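Side-chain contacts in putative aminopeptidase (Leishmania major, PDB 5NTH), which is probably a manganese-dependent metalloaminopeptidase of the M17 leucyl aminopeptidase family, removing amino acids from the N-terminus of peptides: residues A167-A170 with T171-Y174; E122-A125 with A126-S130; V71-A74 with L75-V78. All coordinates share one frame; numbering follows the deposited sequence.

Interaction 1 (A167-A170 with T171-Y174)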
loop_
_atom_site.group_PDB
_atom_site.type_symbol
_atom_site.label_atom_id
_atom_site.label_comp_id
_atom_site.label_asym_id
_atom_site.label_seq_id
_atom_site.Cartn_x
_atom_site.Cartn_y
_atom_site.Cartn_z
ATOM N N ALA A 167 2.312 5.487 -37.948
ATOM C CA ALA A 167 2.651 5.309 -39.347
ATOM C C ALA A 167 3.261 6.541 -40.007
ATOM O O ALA A 167 2.833 6.950 -41.079
ATOM C CB ALA A 167 1.402 4.896 -40.079
ATOM N N GLY A 168 4.217 7.168 -39.335
ATOM C CA GLY A 168 4.961 8.267 -39.919
ATOM C C GLY A 168 4.378 9.654 -39.760
ATOM O O GLY A 168 5.049 10.614 -40.133
ATOM N N GLN A 169 3.180 9.802 -39.186
ATOM C CA GLN A 169 2.575 11.141 -39.070
ATOM C C GLN A 169 3.483 12.201 -38.422
ATOM O O GLN A 169 3.244 13.390 -38.597
ATOM C CB GLN A 169 1.257 11.115 -38.274
ATOM C CG GLN A 169 0.014 10.616 -38.970
ATOM C CD GLN A 169 -0.030 10.932 -40.440
ATOM O OE1 GLN A 169 0.433 10.126 -41.247
ATOM N NE2 GLN A 169 -0.589 12.094 -40.803
ATOM N N ALA A 170 4.495 11.779 -37.658
ATOM C CA ALA A 170 5.458 12.709 -37.063
ATOM C C ALA A 170 6.070 13.621 -38.120
ATOM O O ALA A 170 6.276 14.809 -37.862
ATOM C CB ALA A 170 6.542 11.936 -36.336
ATOM N N THR A 171 6.306 13.050 -39.310
ATOM C CA THR A 171 6.845 13.771 -40.471
ATOM C C THR A 171 5.872 14.725 -41.136
ATOM O O THR A 171 6.278 15.494 -41.989
ATOM C CB THR A 171 7.341 12.816 -41.595
ATOM O OG1 THR A 171 6.298 11.943 -42.007
ATOM C CG2 THR A 171 8.500 11.968 -41.125
ATOM N N LYS A 172 4.601 14.639 -40.769
ATOM C CA LYS A 172 3.541 15.531 -41.224
ATOM C C LYS A 172 2.903 16.252 -40.030
ATOM O O LYS A 172 1.678 16.424 -39.968
ATOM C CB LYS A 172 2.467 14.707 -41.935
ATOM C CG LYS A 172 2.935 13.938 -43.155
ATOM C CD LYS A 172 1.868 12.937 -43.555
ATOM C CE LYS A 172 2.012 12.458 -45.001
ATOM N NZ LYS A 172 2.219 10.976 -45.106
ATOM N N ALA A 173 3.743 16.639 -39.068
ATOM C CA ALA A 173 3.338 17.496 -37.936
ATOM C C ALA A 173 2.293 16.889 -37.022
ATOM O O ALA A 173 1.464 17.583 -36.477
ATOM C CB ALA A 173 2.874 18.854 -38.452
ATOM N N TYR A 174 2.327 15.586 -36.854
ATOM C CA TYR A 174 1.389 14.930 -35.957
ATOM C C TYR A 174 -0.085 15.262 -36.298
ATOM O O TYR A 174 -0.934 15.297 -35.424
ATOM C CB TYR A 174 1.741 15.285 -34.479
ATOM C CG TYR A 174 3.170 14.935 -34.098
ATOM C CD1 TYR A 174 4.221 15.790 -34.421
ATOM C CD2 TYR A 174 3.481 13.740 -33.432
ATOM C CE1 TYR A 174 5.544 15.480 -34.085
ATOM C CE2 TYR A 174 4.801 13.415 -33.098
ATOM C CZ TYR A 174 5.835 14.291 -33.434
ATOM O OH TYR A 174 7.155 14.025 -33.161
HETATM O O HOH W 1 2.926 9.348 -42.437
#
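Gly168 presents its carbonyl oxygen to two donors on one residue, Thr171. Thr171 N and Thr171 OG1 reach it from opposite faces of the carbonyl plane, and the hydroxyl bond, Thr171 OG1 to Gly168 O, is the shorter at 2.6 Å. A chi1 of 56° places this hydroxyl between the threonine's own backbone N and carbonyl carbon, within reach of Gly168 O. Gln169 acts through backbone and side chain. Gln169 O is gripped from opposite faces of its plane, by Lys172 N at 2.8 Å and Tyr174 N at 2.9 Å. Its side chain, bent at chi2, lays the amide against the aliphatic part of Lys172, with Gln169 NE2 3.8 Å from Lys172 CD. Water 1 donates to Gln169 OE1 and to Ala167 O and accepts from Lys172 NZ. Ala170 sits on the tyrosine: its CA stands 3.9 Å from the centroid of the Tyr174 ring, only 8° off the normal, a CH-pi contact, and Ala170 CB lies 3.8 Å from Tyr174 CZ. The Tyr174 ring also lies nearly parallel to that of Tyr163, and Arg218 bonds to the carbonyls of Ala173 and Tyr174. Val375 of a second subunit packs on Ala170 and Tyr174, placing the turn at a subunit interface. The short 3-10 segment thus ends in a Schellman motif, with the 6→1 bond from Tyr174 N to Gln169 O, a weak 5→2 bond from Ala173 N to Ala170 O and positive phi at Ala173; these bonds satisfy the last carbonyls of the turn, while the water ties the lysine ammonium to two oxygens.

Interaction 2 (E122-A125 with A126-S130)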
loop_
_atom_site.group_PDB
_atom_site.type_symbol
_atom_site.label_atom_id
_atom_site.label_comp_id
_atom_site.label_asym_id
_atom_site.label_seq_id
_atom_site.Cartn_x
_atom_site.Cartn_y
_atom_site.Cartn_z
ATOM N N GLU A 122 -21.202 8.247 -29.575
ATOM C CA GLU A 122 -20.852 6.827 -29.623
ATOM C C GLU A 122 -21.160 6.257 -30.991
ATOM O O GLU A 122 -20.409 5.442 -31.497
ATOM C CB GLU A 122 -21.571 5.997 -28.553
ATOM C CG GLU A 122 -21.043 6.195 -27.127
ATOM C CD GLU A 122 -21.836 5.439 -26.043
ATOM O OE1 GLU A 122 -22.760 4.649 -26.377
ATOM O OE2 GLU A 122 -21.522 5.634 -24.843
ATOM N N ALA A 123 -22.258 6.689 -31.595
ATOM C CA ALA A 123 -22.685 6.124 -32.853
ATOM C C ALA A 123 -21.834 6.629 -34.015
ATOM O O ALA A 123 -21.451 5.839 -34.909
ATOM C CB ALA A 123 -24.132 6.449 -33.088
ATOM N N VAL A 124 -21.534 7.930 -34.013
ATOM C CA VAL A 124 -20.596 8.500 -34.977
ATOM C C VAL A 124 -19.255 7.760 -34.928
ATOM O O VAL A 124 -18.809 7.230 -35.932
ATOM C CB VAL A 124 -20.402 10.014 -34.768
ATOM C CG1 VAL A 124 -19.201 10.546 -35.539
ATOM C CG2 VAL A 124 -21.651 10.754 -35.223
ATOM N N ALA A 125 -18.656 7.678 -33.751
ATOM C CA ALA A 125 -17.319 7.130 -33.585
ATOM C C ALA A 125 -17.172 5.770 -34.179
ATOM O O ALA A 125 -16.148 5.471 -34.760
ATOM C CB ALA A 125 -16.971 7.053 -32.106
ATOM N N ALA A 126 -18.196 4.952 -33.987
ATOM C CA ALA A 126 -18.215 3.597 -34.479
ATOM C C ALA A 126 -18.402 3.520 -36.012
ATOM O O ALA A 126 -18.043 2.537 -36.631
ATOM C CB ALA A 126 -19.307 2.811 -33.776
ATOM N N ALA A 127 -18.970 4.540 -36.628
ATOM C CA ALA A 127 -19.122 4.572 -38.080
ATOM C C ALA A 127 -17.867 5.067 -38.776
ATOM O O ALA A 127 -17.622 4.740 -39.951
ATOM C CB ALA A 127 -20.293 5.462 -38.459
ATOM N N CYS A 128 -17.064 5.859 -38.074
ATOM C CA CYS A 128 -15.879 6.423 -38.705
ATOM C C CYS A 128 -14.802 5.349 -38.887
ATOM O O CYS A 128 -13.873 5.539 -39.681
ATOM C CB CYS A 128 -15.327 7.614 -37.915
ATOM S SG CYS A 128 -16.471 8.992 -37.731
ATOM N N GLY A 129 -14.912 4.228 -38.170
ATOM C CA GLY A 129 -13.807 3.268 -38.114
ATOM C C GLY A 129 -13.467 2.559 -39.416
ATOM O O GLY A 129 -12.363 2.008 -39.558
ATOM N N SER A 130 -14.435 2.563 -40.343
ATOM C CA SER A 130 -14.323 1.889 -41.643
ATOM C C SER A 130 -14.205 2.879 -42.811
ATOM O O SER A 130 -14.231 2.476 -43.959
ATOM C CB SER A 130 -15.536 0.968 -41.837
ATOM O OG SER A 130 -16.694 1.639 -41.362
#
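Val124 and Cys128, one helical turn apart, carry the packed side of this contact. Val124 CG1 lies 3.8 Å from Cys128 SG; a chi1 of 167° turns this methyl anti to the backbone N, while in Cys128 a chi1 of -60° sets SG anti to the carbonyl carbon, beside the backbone N, where it meets Val124 CG1. Val124 O receives two backbone N-H groups, from Ala127 N at 2.8 Å and from Cys128 N at 3.1 Å, and so takes both an i+3 and an i+4 donor. Ala127 is buried as well, its CB 3.4 Å from Val124 O.

This lies toward the C-terminal end of helix 117-127, in the N-terminal domain, whose family belongs to the macro-domain clan. The helix lies against the domain's mixed sheet: Val124 and Cys128 reach Leu181, Cys128 and Ala127 reach Leu137, and Ala123 and Ala127 meet strand 97-103.

Glu122, Ala125 and Ala126 are exposed, though Ala126 still touches Met100 of that strand. Here the bonding is looser: Ala126 N makes a weak bond to Glu122 O at 3.4 Å, and Cys128 N makes a weak bond to Ala125 O as well. Ala126 CB rests 3.7 Å from Glu122 O, whereas the bond from Glu122 CA to its CB points away from residues 126-130.

Interaction 3 (V71-A74 with L75-V78)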
loop_
_atom_site.group_PDB
_atom_site.type_symbol
_atom_site.label_atom_id
_atom_site.label_comp_id
_atom_site.label_asym_id
_atom_site.label_seq_id
_atom_site.Cartn_x
_atom_site.Cartn_y
_atom_site.Cartn_z
ATOM N N VAL A 71 -31.989 -0.958 -46.640
ATOM C CA VAL A 71 -32.020 0.067 -45.616
ATOM C C VAL A 71 -33.338 -0.009 -44.900
ATOM O O VAL A 71 -33.385 0.069 -43.698
ATOM C CB VAL A 71 -31.807 1.469 -46.179
ATOM C CG1 VAL A 71 -32.074 2.504 -45.096
ATOM C CG2 VAL A 71 -30.386 1.600 -46.692
ATOM N N ALA A 72 -34.408 -0.170 -45.649
ATOM C CA ALA A 72 -35.741 -0.305 -45.053
ATOM C C ALA A 72 -35.755 -1.451 -44.051
ATOM O O ALA A 72 -36.361 -1.347 -42.988
ATOM C CB ALA A 72 -36.772 -0.550 -46.144
ATOM N N GLU A 73 -35.059 -2.526 -44.401
ATOM C CA GLU A 73 -35.004 -3.706 -43.564
ATOM C C GLU A 73 -34.213 -3.437 -42.288
ATOM O O GLU A 73 -34.569 -3.909 -41.194
ATOM C CB GLU A 73 -34.368 -4.853 -44.331
ATOM C CG GLU A 73 -34.294 -6.150 -43.550
ATOM C CD GLU A 73 -35.652 -6.722 -43.127
ATOM O OE1 GLU A 73 -36.721 -6.402 -43.753
ATOM O OE2 GLU A 73 -35.616 -7.531 -42.151
ATOM N N ALA A 74 -33.134 -2.693 -42.430
ATOM C CA ALA A 74 -32.372 -2.294 -41.270
ATOM C C ALA A 74 -33.252 -1.506 -40.272
ATOM O O ALA A 74 -33.113 -1.665 -39.058
ATOM C CB ALA A 74 -31.157 -1.479 -41.695
ATOM N N LEU A 75 -34.182 -0.695 -40.794
ATOM C CA LEU A 75 -35.065 0.073 -39.955
ATOM C C LEU A 75 -36.110 -0.792 -39.292
ATOM O O LEU A 75 -36.544 -0.438 -38.196
ATOM C CB LEU A 75 -35.684 1.212 -40.722
ATOM C CG LEU A 75 -34.656 2.246 -41.203
ATOM C CD1 LEU A 75 -35.214 3.150 -42.297
ATOM C CD2 LEU A 75 -34.165 3.093 -40.044
ATOM N N GLN A 76 -36.486 -1.929 -39.891
ATOM C CA GLN A 76 -37.380 -2.875 -39.196
ATOM C C GLN A 76 -36.684 -3.552 -38.024
ATOM O O GLN A 76 -37.367 -4.019 -37.101
ATOM C CB GLN A 76 -37.968 -3.980 -40.097
ATOM C CG GLN A 76 -38.599 -3.551 -41.415
ATOM C CD GLN A 76 -39.824 -2.627 -41.307
ATOM O OE1 GLN A 76 -40.007 -1.877 -40.334
ATOM N NE2 GLN A 76 -40.666 -2.654 -42.355
ATOM N N ARG A 77 -35.350 -3.622 -38.064
ATOM C CA ARG A 77 -34.596 -4.461 -37.120
ATOM C C ARG A 77 -33.939 -3.730 -35.980
ATOM O O ARG A 77 -33.674 -4.326 -34.938
ATOM C CB ARG A 77 -33.493 -5.198 -37.859
ATOM C CG ARG A 77 -34.009 -6.299 -38.743
ATOM C CD ARG A 77 -32.860 -7.095 -39.300
ATOM N NE ARG A 77 -33.388 -8.114 -40.182
ATOM C CZ ARG A 77 -32.755 -9.220 -40.534
ATOM N NH1 ARG A 77 -31.523 -9.467 -40.104
ATOM N NH2 ARG A 77 -33.375 -10.091 -41.323
ATOM N N VAL A 78 -33.591 -2.474 -36.214
ATOM C CA VAL A 78 -33.056 -1.631 -35.178
ATOM C C VAL A 78 -34.112 -1.560 -34.063
ATOM O O VAL A 78 -35.305 -1.425 -34.339
ATOM C CB VAL A 78 -32.666 -0.225 -35.727
ATOM C CG1 VAL A 78 -33.882 0.644 -36.014
ATOM C CG2 VAL A 78 -31.737 0.474 -34.763
#
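Glu73 and Arg77 form an i to i+4 salt bridge on helix 69-77. The glutamate leaves the backbone with CG anti to N and then bends at chi2, 61°, which brings its carboxylate round to the next turn. Arg77 instead runs extended from CG to NE, and its NE donates to Glu73 OE2 at 3.0 Å with an N-H...O angle of 152°. The oxygen uses its anti lone pair, on the side away from OE1, and lies near the guanidinium edge although somewhat tilted out of that plane. The two flat groups are turned 79° apart, so a single oxygen engages NE in place of a side-by-side pairing.

Gln76, bent at chi2, crosses Glu73 at about a right angle, its CG 3.5 Å from Ala72 O. On the buried side Leu75, with CG beside its backbone N, sets CD1 4.3 Å from Val71 CG1. At the C-terminal end Ala74 O takes both Arg77 N and Val78 N, the latter at 3.0 Å; Val78 is the first residue to depart from helical angles.

Leu75 and Val78 rest on Val101 of strand 97-103, Val71 on Val99, and Ala74 and Arg77 pack on Val84 of strand 83-88. The salt-bridged pair also meets Tyr96 and Leu87 of a third subunit, where Arg77 NH2 makes a weak hydrogen bond to Tyr96 O, so the helix lies between its own sheet and a neighbouring copy.

In the fold
The three contacts follow one another along the chain, interaction 3 first, then interaction 2, then interaction 1, without touching. Interactions 2 and 3 belong to helices that both pack on strand 97-103 of the six-stranded mixed sheet; their centres are about 19 Å apart and their nearest atoms about 10 Å. Interaction 1 lies further along, in the loop leading to strand 181-185, the strand that Val124 and Cys128 of interaction 2 touch; its centre is about 23 Å from that of interaction 2 and 41 Å from that of interaction 3. Interactions 1 and 3 meet different neighbouring subunits. All three are remote from the manganese and actinonin site, formed by residues such as Lys298, Asp303 and Glu390.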